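Local structure of F420-reducing hydrogenase, subunit beta (Methanothermobacter marburgensis, 4OMF) at residues Leu33-Val47 and Gln58-Ala70. The protein probably reduces coenzyme F420 with electrons from H2, as the FAD- and iron-sulfur-containing subunit of an F420-reducing hydrogenase. Sequence-based numbering, arbitrary orientation.
Sequences LAYALDEGIIEGAVV and QPMVAMSSDELKA. With FAD (flavin-adenine dinucleotide), chain R.
L68 wedges its forked end between L33 and A34 of helix 28-39 and V47 of strand 44-51. CD1 lies over the helix backbone, 3.6 Å from A34 N, with the CB atoms of L33 and A34 and the CD2 methyl of L37 close around it; CD2 sits between L33 and the strand residues A45 and V47, meeting V47 CG1 at 3.9 Å. The L33 and L68 side chains cross at about a right angle. L37 turns its CG anti to the backbone N (chi1 -177°), and its CD2 lands on the turn before helix 65-70, 3.6 Å from S64 C. There S64 and E67 form a capping box: S64 OG accepts from E67 N, and E67 OE1 in return takes S64 N, weakly; the same oxygen holds M63 N in a short, nearly straight bond of 2.6 Å. The two nearly antiparallel helices pack on the antiparallel hairpin 44-51/56-62, whose second strand is outermost in the chain's mixed sheet. A45 pairs with A62 and V47 with M60 through two backbone bonds each; A45 N gives A62 O a bond of 2.8 Å. V46 and V61 form the non-hydrogen-bonded pair between them and point to the other face, toward helix 85-89. On the face of A45, V47, M60 and A62, against which L68 packs, M60 bends at chi2 and chi3 and lies alongside V47, bringing SD to 3.6 Å from V47 CG2. V47 also borders the cofactor, its CB 3.6 Å from the ribose hydroxyl O2B of FAD, and the next residue, A48, donates its backbone N to FAD.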
ATOM      1  N   LEU C  33     -15.797 -37.197  -4.551  1.00 21.05           N
ATOM      2  CA  LEU C  33     -14.514 -36.715  -5.053  1.00 19.70           C
ATOM      3  C   LEU C  33     -13.587 -37.898  -5.279  1.00 19.87           C
ATOM      4  O   LEU C  33     -12.825 -37.934  -6.250  1.00 20.86           O
ATOM      5  CB  LEU C  33     -13.866 -35.709  -4.082  1.00 18.85           C
ATOM      6  CG  LEU C  33     -14.602 -34.363  -4.002  1.00 18.87           C
ATOM      7  CD1 LEU C  33     -13.997 -33.493  -2.892  1.00 21.99           C
ATOM      8  CD2 LEU C  33     -14.586 -33.648  -5.333  1.00 23.00           C
ATOM      9  N   ALA C  34     -13.657 -38.879  -4.387  1.00 22.28           N
ATOM     10  CA  ALA C  34     -12.797 -40.060  -4.528  1.00 25.72           C
ATOM     11  C   ALA C  34     -13.176 -40.854  -5.771  1.00 24.88           C
ATOM     12  O   ALA C  34     -12.314 -41.365  -6.485  1.00 25.64           O
ATOM     13  CB  ALA C  34     -12.879 -40.948  -3.288  1.00 26.11           C
ATOM     14  N   TYR C  35     -14.475 -40.957  -6.032  1.00 22.43           N
ATOM     15  CA  TYR C  35     -14.941 -41.681  -7.204  1.00 20.07           C
ATOM     16  C   TYR C  35     -14.493 -40.962  -8.479  1.00 22.01           C
ATOM     17  O   TYR C  35     -13.998 -41.594  -9.423  1.00 23.82           O
ATOM     18  CB  TYR C  35     -16.464 -41.816  -7.188  1.00 22.20           C
ATOM     19  CG  TYR C  35     -16.997 -42.357  -8.480  1.00 22.62           C
ATOM     20  CD1 TYR C  35     -16.829 -43.698  -8.794  1.00 24.08           C
ATOM     21  CD2 TYR C  35     -17.646 -41.535  -9.396  1.00 22.32           C
ATOM     22  CE1 TYR C  35     -17.299 -44.221  -9.973  1.00 32.73           C
ATOM     23  CE2 TYR C  35     -18.120 -42.051 -10.591  1.00 32.55           C
ATOM     24  CZ  TYR C  35     -17.940 -43.400 -10.867  1.00 33.92           C
ATOM     25  OH  TYR C  35     -18.394 -43.947 -12.041  1.00 38.45           O
ATOM     26  N   ALA C  36     -14.704 -39.650  -8.510  1.00 23.20           N
ATOM     27  CA  ALA C  36     -14.320 -38.836  -9.673  1.00 19.78           C
ATOM     28  C   ALA C  36     -12.818 -38.920  -9.937  1.00 22.00           C
ATOM     29  O   ALA C  36     -12.376 -39.014 -11.089  1.00 22.54           O
ATOM     30  CB  ALA C  36     -14.746 -37.384  -9.467  1.00 17.67           C
ATOM     31  N   LEU C  37     -12.029 -38.896  -8.861  1.00 21.83           N
ATOM     32  CA  LEU C  37     -10.570 -39.035  -8.981  1.00 22.92           C
ATOM     33  C   LEU C  37     -10.190 -40.404  -9.563  1.00 25.78           C
ATOM     34  O   LEU C  37      -9.425 -40.492 -10.535  1.00 24.14           O
ATOM     35  CB  LEU C  37      -9.912 -38.820  -7.618  1.00 26.04           C
ATOM     36  CG  LEU C  37      -8.386 -38.848  -7.562  1.00 28.37           C
ATOM     37  CD1 LEU C  37      -7.790 -37.722  -8.406  1.00 25.90           C
ATOM     38  CD2 LEU C  37      -7.909 -38.751  -6.122  1.00 24.55           C
ATOM     39  N   ASP C  38     -10.746 -41.474  -8.993  1.00 23.02           N
ATOM     40  CA  ASP C  38     -10.443 -42.821  -9.466  1.00 23.36           C
ATOM     41  C   ASP C  38     -10.878 -43.048 -10.907  1.00 28.18           C
ATOM     42  O   ASP C  38     -10.239 -43.809 -11.629  1.00 31.14           O
ATOM     43  CB  ASP C  38     -11.108 -43.871  -8.572  1.00 26.06           C
ATOM     44  CG  ASP C  38     -10.776 -45.290  -8.988  1.00 38.62           C
ATOM     45  OD1 ASP C  38      -9.608 -45.708  -8.824  1.00 42.38           O
ATOM     46  OD2 ASP C  38     -11.692 -45.998  -9.466  1.00 46.88           O
ATOM     47  N   GLU C  39     -11.969 -42.408 -11.320  1.00 23.55           N
ATOM     48  CA  GLU C  39     -12.457 -42.565 -12.692  1.00 24.30           C
ATOM     49  C   GLU C  39     -11.754 -41.648 -13.702  1.00 26.59           C
ATOM     50  O   GLU C  39     -11.968 -41.772 -14.911  1.00 27.95           O
ATOM     51  CB  GLU C  39     -13.959 -42.314 -12.747  1.00 25.87           C
ATOM     52  CG  GLU C  39     -14.761 -43.429 -12.121  1.00 35.44           C
ATOM     53  CD  GLU C  39     -14.650 -44.729 -12.889  1.00 44.00           C
ATOM     54  OE1 GLU C  39     -14.826 -44.695 -14.130  1.00 40.16           O
ATOM     55  OE2 GLU C  39     -14.382 -45.776 -12.250  1.00 45.75           O
ATOM     56  N   GLY C  40     -10.928 -40.731 -13.214  1.00 25.72           N
ATOM     57  CA  GLY C  40     -10.308 -39.751 -14.086  1.00 24.75           C
ATOM     58  C   GLY C  40     -11.221 -38.611 -14.520  1.00 31.26           C
ATOM     59  O   GLY C  40     -10.898 -37.861 -15.443  1.00 26.63           O
ATOM     60  N   ILE C  41     -12.368 -38.470 -13.865  1.00 24.18           N
ATOM     61  CA  ILE C  41     -13.234 -37.324 -14.121  1.00 24.07           C
ATOM     62  C   ILE C  41     -12.569 -36.057 -13.596  1.00 23.41           C
ATOM     63  O   ILE C  41     -12.673 -34.982 -14.199  1.00 23.21           O
ATOM     64  CB  ILE C  41     -14.619 -37.525 -13.485  1.00 25.84           C
ATOM     65  CG1 ILE C  41     -15.353 -38.661 -14.200  1.00 28.13           C
ATOM     66  CG2 ILE C  41     -15.443 -36.259 -13.570  1.00 22.64           C
ATOM     67  CD1 ILE C  41     -16.527 -39.192 -13.419  1.00 29.05           C
ATOM     68  N   ILE C  42     -11.848 -36.197 -12.488  1.00 24.07           N
ATOM     69  CA  ILE C  42     -10.979 -35.138 -12.007  1.00 20.11           C
ATOM     70  C   ILE C  42      -9.592 -35.698 -11.765  1.00 22.21           C
ATOM     71  O   ILE C  42      -9.418 -36.926 -11.653  1.00 19.92           O
ATOM     72  CB  ILE C  42     -11.505 -34.478 -10.702  1.00 20.69           C
ATOM     73  CG1 ILE C  42     -11.571 -35.487  -9.542  1.00 19.15           C
ATOM     74  CG2 ILE C  42     -12.861 -33.788 -10.963  1.00 20.95           C
ATOM     75  CD1 ILE C  42     -12.179 -34.905  -8.244  1.00 17.50           C
ATOM     76  N   GLU C  43      -8.608 -34.802 -11.682  1.00 18.96           N
ATOM     77  CA  GLU C  43      -7.211 -35.196 -11.445  1.00 18.19           C
ATOM     78  C   GLU C  43      -6.750 -34.752 -10.056  1.00 23.07           C
ATOM     79  O   GLU C  43      -5.654 -35.116  -9.588  1.00 20.67           O
ATOM     80  CB  GLU C  43      -6.295 -34.597 -12.524  1.00 22.70           C
ATOM     81  CG  GLU C  43      -6.634 -35.104 -13.922  1.00 18.88           C
ATOM     82  CD  GLU C  43      -5.991 -34.302 -15.046  1.00 24.84           C
ATOM     83  OE1 GLU C  43      -5.615 -33.129 -14.831  1.00 25.75           O
ATOM     84  OE2 GLU C  43      -5.865 -34.864 -16.157  1.00 25.82           O
ATOM     85  N   GLY C  44      -7.597 -33.967  -9.401  1.00 24.57           N
ATOM     86  CA  GLY C  44      -7.313 -33.485  -8.064  1.00 20.37           C
ATOM     87  C   GLY C  44      -8.512 -32.700  -7.576  1.00 20.73           C
ATOM     88  O   GLY C  44      -9.430 -32.395  -8.359  1.00 20.03           O
ATOM     89  N   ALA C  45      -8.524 -32.374  -6.289  1.00 18.53           N
ATOM     90  CA  ALA C  45      -9.590 -31.534  -5.764  1.00 16.83           C
ATOM     91  C   ALA C  45      -9.090 -30.624  -4.660  1.00 19.53           C
ATOM     92  O   ALA C  45      -8.234 -31.012  -3.884  1.00 20.02           O
ATOM     93  CB  ALA C  45     -10.750 -32.403  -5.240  1.00 19.62           C
ATOM     94  N   VAL C  46      -9.644 -29.423  -4.577  1.00 18.65           N
ATOM     95  CA  VAL C  46      -9.290 -28.524  -3.477  1.00 20.66           C
ATOM     96  C   VAL C  46     -10.245 -28.831  -2.327  1.00 18.45           C
ATOM     97  O   VAL C  46     -11.464 -28.911  -2.537  1.00 20.22           O
ATOM     98  CB  VAL C  46      -9.383 -27.022  -3.882  1.00 18.81           C
ATOM     99  CG1 VAL C  46      -9.227 -26.140  -2.636  1.00 22.48           C
ATOM    100  CG2 VAL C  46      -8.294 -26.674  -4.909  1.00 25.77           C
ATOM    101  N   VAL C  47      -9.675 -29.078  -1.142  1.00 19.21           N
ATOM    102  CA  VAL C  47     -10.426 -29.425   0.057  1.00 18.38           C
ATOM    103  C   VAL C  47      -9.887 -28.694   1.286  1.00 19.15           C
ATOM    104  O   VAL C  47      -8.788 -28.149   1.250  1.00 20.98           O
ATOM    105  CB  VAL C  47     -10.382 -30.935   0.343  1.00 17.94           C
ATOM    106  CG1 VAL C  47     -11.130 -31.720  -0.756  1.00 18.82           C
ATOM    107  CG2 VAL C  47      -8.945 -31.401   0.471  1.00 21.87           C
ATOM    108  N   GLN C  58      -6.682 -25.730   6.540  1.00 20.29           N
ATOM    109  CA  GLN C  58      -6.096 -24.953   5.449  1.00 21.28           C
ATOM    110  C   GLN C  58      -6.483 -25.597   4.118  1.00 22.00           C
ATOM    111  O   GLN C  58      -6.414 -26.831   3.967  1.00 22.13           O
ATOM    112  CB  GLN C  58      -4.572 -24.865   5.599  1.00 24.35           C
ATOM    113  CG  GLN C  58      -4.124 -23.998   6.785  1.00 35.91           C
ATOM    114  CD  GLN C  58      -4.292 -22.493   6.527  1.00 47.43           C
ATOM    115  OE1 GLN C  58      -4.349 -22.043   5.371  1.00 50.65           O
ATOM    116  NE2 GLN C  58      -4.370 -21.712   7.605  1.00 47.28           N
ATOM    117  N   PRO C  59      -6.886 -24.775   3.148  1.00 19.95           N
ATOM    118  CA  PRO C  59      -7.166 -25.314   1.809  1.00 20.82           C
ATOM    119  C   PRO C  59      -5.937 -25.994   1.255  1.00 16.89           C
ATOM    120  O   PRO C  59      -4.811 -25.524   1.472  1.00 21.15           O
ATOM    121  CB  PRO C  59      -7.525 -24.076   0.983  1.00 22.62           C
ATOM    122  CG  PRO C  59      -7.936 -23.045   2.011  1.00 20.92           C
ATOM    123  CD  PRO C  59      -7.093 -23.319   3.217  1.00 20.41           C
ATOM    124  N   MET C  60      -6.147 -27.092   0.549  1.00 19.37           N
ATOM    125  CA  MET C  60      -5.030 -27.844  -0.012  1.00 20.78           C
ATOM    126  C   MET C  60      -5.518 -28.613  -1.243  1.00 21.84           C
ATOM    127  O   MET C  60      -6.719 -28.878  -1.385  1.00 23.52           O
ATOM    128  CB  MET C  60      -4.437 -28.791   1.034  1.00 26.81           C
ATOM    129  CG  MET C  60      -5.386 -29.909   1.486  1.00 29.08           C
ATOM    130  SD  MET C  60      -5.328 -31.374   0.428  1.00 28.98           S
ATOM    131  CE  MET C  60      -3.594 -31.813   0.526  1.00 25.47           C
ATOM    132  N   VAL C  61      -4.592 -28.960  -2.131  1.00 19.14           N
ATOM    133  CA  VAL C  61      -4.954 -29.675  -3.359  1.00 23.16           C
ATOM    134  C   VAL C  61      -4.728 -31.163  -3.144  1.00 18.96           C
ATOM    135  O   VAL C  61      -3.594 -31.594  -2.994  1.00 23.04           O
ATOM    136  CB  VAL C  61      -4.112 -29.192  -4.576  1.00 24.11           C
ATOM    137  CG1 VAL C  61      -4.494 -29.941  -5.846  1.00 25.48           C
ATOM    138  CG2 VAL C  61      -4.252 -27.684  -4.764  1.00 20.91           C
ATOM    139  N   ALA C  62      -5.801 -31.942  -3.090  1.00 25.75           N
ATOM    140  CA  ALA C  62      -5.675 -33.375  -2.847  1.00 20.67           C
ATOM    141  C   ALA C  62      -5.593 -34.086  -4.173  1.00 19.92           C
ATOM    142  O   ALA C  62      -6.407 -33.820  -5.055  1.00 19.56           O
ATOM    143  CB  ALA C  62      -6.878 -33.910  -2.017  1.00 22.40           C
ATOM    144  N   MET C  63      -4.644 -35.003  -4.313  1.00 22.46           N
ATOM    145  CA  MET C  63      -4.475 -35.728  -5.567  1.00 22.89           C
ATOM    146  C   MET C  63      -4.474 -37.245  -5.346  1.00 27.33           C
ATOM    147  O   MET C  63      -4.106 -38.015  -6.238  1.00 27.84           O
ATOM    148  CB  MET C  63      -3.194 -35.267  -6.266  1.00 26.70           C
ATOM    149  CG  MET C  63      -3.338 -33.847  -6.761  1.00 25.88           C
ATOM    150  SD  MET C  63      -2.000 -33.197  -7.767  1.00 28.72           S
ATOM    151  CE  MET C  63      -1.980 -34.272  -9.223  1.00 24.59           C
ATOM    152  N   SER C  64      -4.899 -37.663  -4.152  1.00 29.78           N
ATOM    153  CA  SER C  64      -5.090 -39.080  -3.834  1.00 30.83           C
ATOM    154  C   SER C  64      -6.305 -39.266  -2.918  1.00 27.77           C
ATOM    155  O   SER C  64      -6.763 -38.312  -2.282  1.00 23.47           O
ATOM    156  CB  SER C  64      -3.840 -39.667  -3.166  1.00 31.26           C
ATOM    157  OG  SER C  64      -3.678 -39.131  -1.858  1.00 26.84           O
ATOM    158  N   SER C  65      -6.823 -40.490  -2.862  1.00 26.64           N
ATOM    159  CA  SER C  65      -7.930 -40.817  -1.959  1.00 28.71           C
ATOM    160  C   SER C  65      -7.540 -40.610  -0.510  1.00 25.88           C
ATOM    161  O   SER C  65      -8.356 -40.154   0.294  1.00 26.11           O
ATOM    162  CB  SER C  65      -8.378 -42.260  -2.163  1.00 32.92           C
ATOM    163  OG  SER C  65      -7.255 -43.120  -2.127  1.00 39.41           O
ATOM    164  N   ASP C  66      -6.299 -40.972  -0.171  1.00 26.28           N
ATOM    165  CA  ASP C  66      -5.788 -40.742   1.183  1.00 24.97           C
ATOM    166  C   ASP C  66      -5.882 -39.267   1.580  1.00 24.35           C
ATOM    167  O   ASP C  66      -6.281 -38.950   2.701  1.00 25.32           O
ATOM    168  CB  ASP C  66      -4.336 -41.213   1.311  1.00 29.66           C
ATOM    169  CG  ASP C  66      -4.219 -42.713   1.544  1.00 34.44           C
ATOM    170  OD1 ASP C  66      -5.260 -43.396   1.691  1.00 28.90           O
ATOM    171  OD2 ASP C  66      -3.071 -43.203   1.595  1.00 46.03           O
ATOM    172  N   GLU C  67      -5.523 -38.364   0.666  1.00 23.86           N
ATOM    173  CA  GLU C  67      -5.562 -36.945   0.977  1.00 23.67           C
ATOM    174  C   GLU C  67      -6.997 -36.432   1.092  1.00 24.76           C
ATOM    175  O   GLU C  67      -7.292 -35.541   1.911  1.00 19.26           O
ATOM    176  CB  GLU C  67      -4.797 -36.135  -0.075  1.00 23.90           C
ATOM    177  CG  GLU C  67      -3.297 -36.249   0.050  1.00 26.97           C
ATOM    178  CD  GLU C  67      -2.558 -35.611  -1.128  1.00 33.24           C
ATOM    179  OE1 GLU C  67      -3.102 -35.616  -2.254  1.00 34.46           O
ATOM    180  OE2 GLU C  67      -1.428 -35.119  -0.923  1.00 35.44           O
ATOM    181  N   LEU C  68      -7.887 -36.991   0.276  1.00 22.42           N
ATOM    182  CA  LEU C  68      -9.312 -36.642   0.371  1.00 22.83           C
ATOM    183  C   LEU C  68      -9.851 -37.082   1.724  1.00 19.83           C
ATOM    184  O   LEU C  68     -10.581 -36.349   2.392  1.00 23.98           O
ATOM    185  CB  LEU C  68     -10.108 -37.303  -0.749  1.00 22.05           C
ATOM    186  CG  LEU C  68      -9.848 -36.735  -2.141  1.00 23.89           C
ATOM    187  CD1 LEU C  68     -10.545 -37.581  -3.238  1.00 21.65           C
ATOM    188  CD2 LEU C  68     -10.300 -35.290  -2.196  1.00 19.51           C
ATOM    189  N   LYS C  69      -9.513 -38.304   2.100  1.00 18.69           N
ATOM    190  CA  LYS C  69      -9.959 -38.857   3.373  1.00 21.12           C
ATOM    191  C   LYS C  69      -9.414 -38.042   4.549  1.00 23.35           C
ATOM    192  O   LYS C  69     -10.103 -37.842   5.547  1.00 24.32           O
ATOM    193  CB  LYS C  69      -9.521 -40.311   3.502  1.00 19.71           C
ATOM    194  CG  LYS C  69     -10.351 -41.256   2.664  1.00 27.68           C
ATOM    195  CD  LYS C  69      -9.895 -42.685   2.843  1.00 34.13           C
ATOM    196  CE  LYS C  69     -10.525 -43.597   1.805  1.00 39.75           C
ATOM    197  NZ  LYS C  69      -9.877 -44.946   1.820  1.00 38.53           N
ATOM    198  N   ALA C  70      -8.176 -37.570   4.433  1.00 21.21           N
ATOM    199  CA  ALA C  70      -7.588 -36.764   5.518  1.00 24.87           C
ATOM    200  C   ALA C  70      -8.302 -35.421   5.722  1.00 24.11           C
ATOM    201  O   ALA C  70      -8.153 -34.780   6.782  1.00 23.32           O
ATOM    202  CB  ALA C  70      -6.099 -36.524   5.259  1.00 24.60           C
TER
HETATM  203  PA  FAD R 405     -17.115 -35.531   4.339  1.00 21.12           P
HETATM  204  O1A FAD R 405     -17.071 -35.470   5.844  1.00 20.55           O
HETATM  205  O2A FAD R 405     -16.828 -36.779   3.557  1.00 22.67           O
HETATM  206  O5B FAD R 405     -16.129 -34.405   3.794  1.00 21.12           O
HETATM  207  C5B FAD R 405     -16.370 -33.080   4.287  1.00 21.81           C
HETATM  208  C4B FAD R 405     -15.773 -32.100   3.274  1.00 23.30           C
HETATM  209  O4B FAD R 405     -16.047 -30.764   3.699  1.00 24.29           O
HETATM  210  C3B FAD R 405     -14.261 -32.268   3.208  1.00 24.79           C
HETATM  211  O3B FAD R 405     -13.800 -32.370   1.851  1.00 21.05           O
HETATM  212  C2B FAD R 405     -13.743 -30.979   3.831  1.00 25.17           C
HETATM  213  O2B FAD R 405     -12.523 -30.562   3.198  1.00 29.28           O
HETATM  214  C1B FAD R 405     -14.866 -29.987   3.593  1.00 19.96           C
HETATM  215  N9A FAD R 405     -14.848 -28.943   4.632  1.00 18.57           N
HETATM  216  C8A FAD R 405     -14.852 -29.155   5.960  1.00 19.52           C
HETATM  217  N7A FAD R 405     -14.848 -27.980   6.632  1.00 17.65           N
HETATM  218  C5A FAD R 405     -14.844 -26.995   5.691  1.00 18.43           C
HETATM  219  C6A FAD R 405     -14.817 -25.514   5.712  1.00 22.65           C
HETATM  220  N6A FAD R 405     -14.782 -24.824   6.883  1.00 21.71           N
HETATM  221  N1A FAD R 405     -14.833 -24.886   4.526  1.00 20.14           N
HETATM  222  C2A FAD R 405     -14.830 -25.546   3.348  1.00 21.72           C
HETATM  223  N3A FAD R 405     -14.842 -26.897   3.246  1.00 21.49           N
HETATM  224  C4A FAD R 405     -14.849 -27.642   4.379  1.00 20.42           C
HETATM  225  N1  FAD R 405     -24.763 -28.905   6.875  1.00 21.47           N
HETATM  226  C2  FAD R 405     -26.134 -28.671   6.944  1.00 20.74           C
HETATM  227  O2  FAD R 405     -26.917 -29.623   6.749  1.00 22.08           O
HETATM  228  N3  FAD R 405     -26.587 -27.401   7.273  1.00 19.91           N
HETATM  229  C4  FAD R 405     -25.703 -26.362   7.479  1.00 22.00           C
HETATM  230  O4  FAD R 405     -26.155 -25.224   7.735  1.00 20.32           O
HETATM  231  C4X FAD R 405     -24.425 -26.721   8.051  1.00 22.69           C
HETATM  232  N5  FAD R 405     -23.533 -25.578   8.375  1.00 19.24           N
HETATM  233  C5X FAD R 405     -22.207 -25.708   7.758  1.00 21.18           C
HETATM  234  C6  FAD R 405     -21.346 -24.622   7.986  1.00 18.08           C
HETATM  235  C7  FAD R 405     -19.994 -24.719   7.638  1.00 19.78           C
HETATM  236  C7M FAD R 405     -19.056 -23.542   7.869  1.00 19.56           C
HETATM  237  C8  FAD R 405     -19.533 -25.912   7.087  1.00 19.24           C
HETATM  238  C8M FAD R 405     -18.092 -26.145   6.674  1.00 20.29           C
HETATM  239  C9  FAD R 405     -20.389 -27.013   6.869  1.00 19.54           C
HETATM  240  C9A FAD R 405     -21.721 -26.949   7.292  1.00 19.92           C
HETATM  241  N10 FAD R 405     -22.613 -28.011   6.987  1.00 19.58           N
HETATM  242  C10 FAD R 405     -23.912 -27.995   7.460  1.00 21.69           C
HETATM  243  C1' FAD R 405     -22.257 -29.148   6.115  1.00 20.57           C
HETATM  244  C2' FAD R 405     -21.778 -30.371   6.851  1.00 21.20           C
HETATM  245  O2' FAD R 405     -21.373 -30.150   8.124  1.00 21.08           O
HETATM  246  C3' FAD R 405     -21.015 -31.179   6.087  1.00 20.94           C
HETATM  247  O3' FAD R 405     -19.778 -30.685   5.836  1.00 22.09           O
HETATM  248  C4' FAD R 405     -21.688 -31.825   4.887  1.00 19.98           C
HETATM  249  O4' FAD R 405     -22.904 -32.511   5.254  1.00 23.63           O
HETATM  250  C5' FAD R 405     -20.729 -32.782   4.170  1.00 19.12           C
HETATM  251  O5' FAD R 405     -20.606 -33.984   4.915  1.00 20.17           O
HETATM  252  P   FAD R 405     -20.043 -35.321   4.241  1.00 21.05           P
HETATM  253  O1P FAD R 405     -20.812 -35.515   2.953  1.00 21.39           O
HETATM  254  O2P FAD R 405     -20.052 -36.434   5.248  1.00 20.62           O
HETATM  255  O3P FAD R 405     -18.523 -34.897   3.840  1.00 22.88           O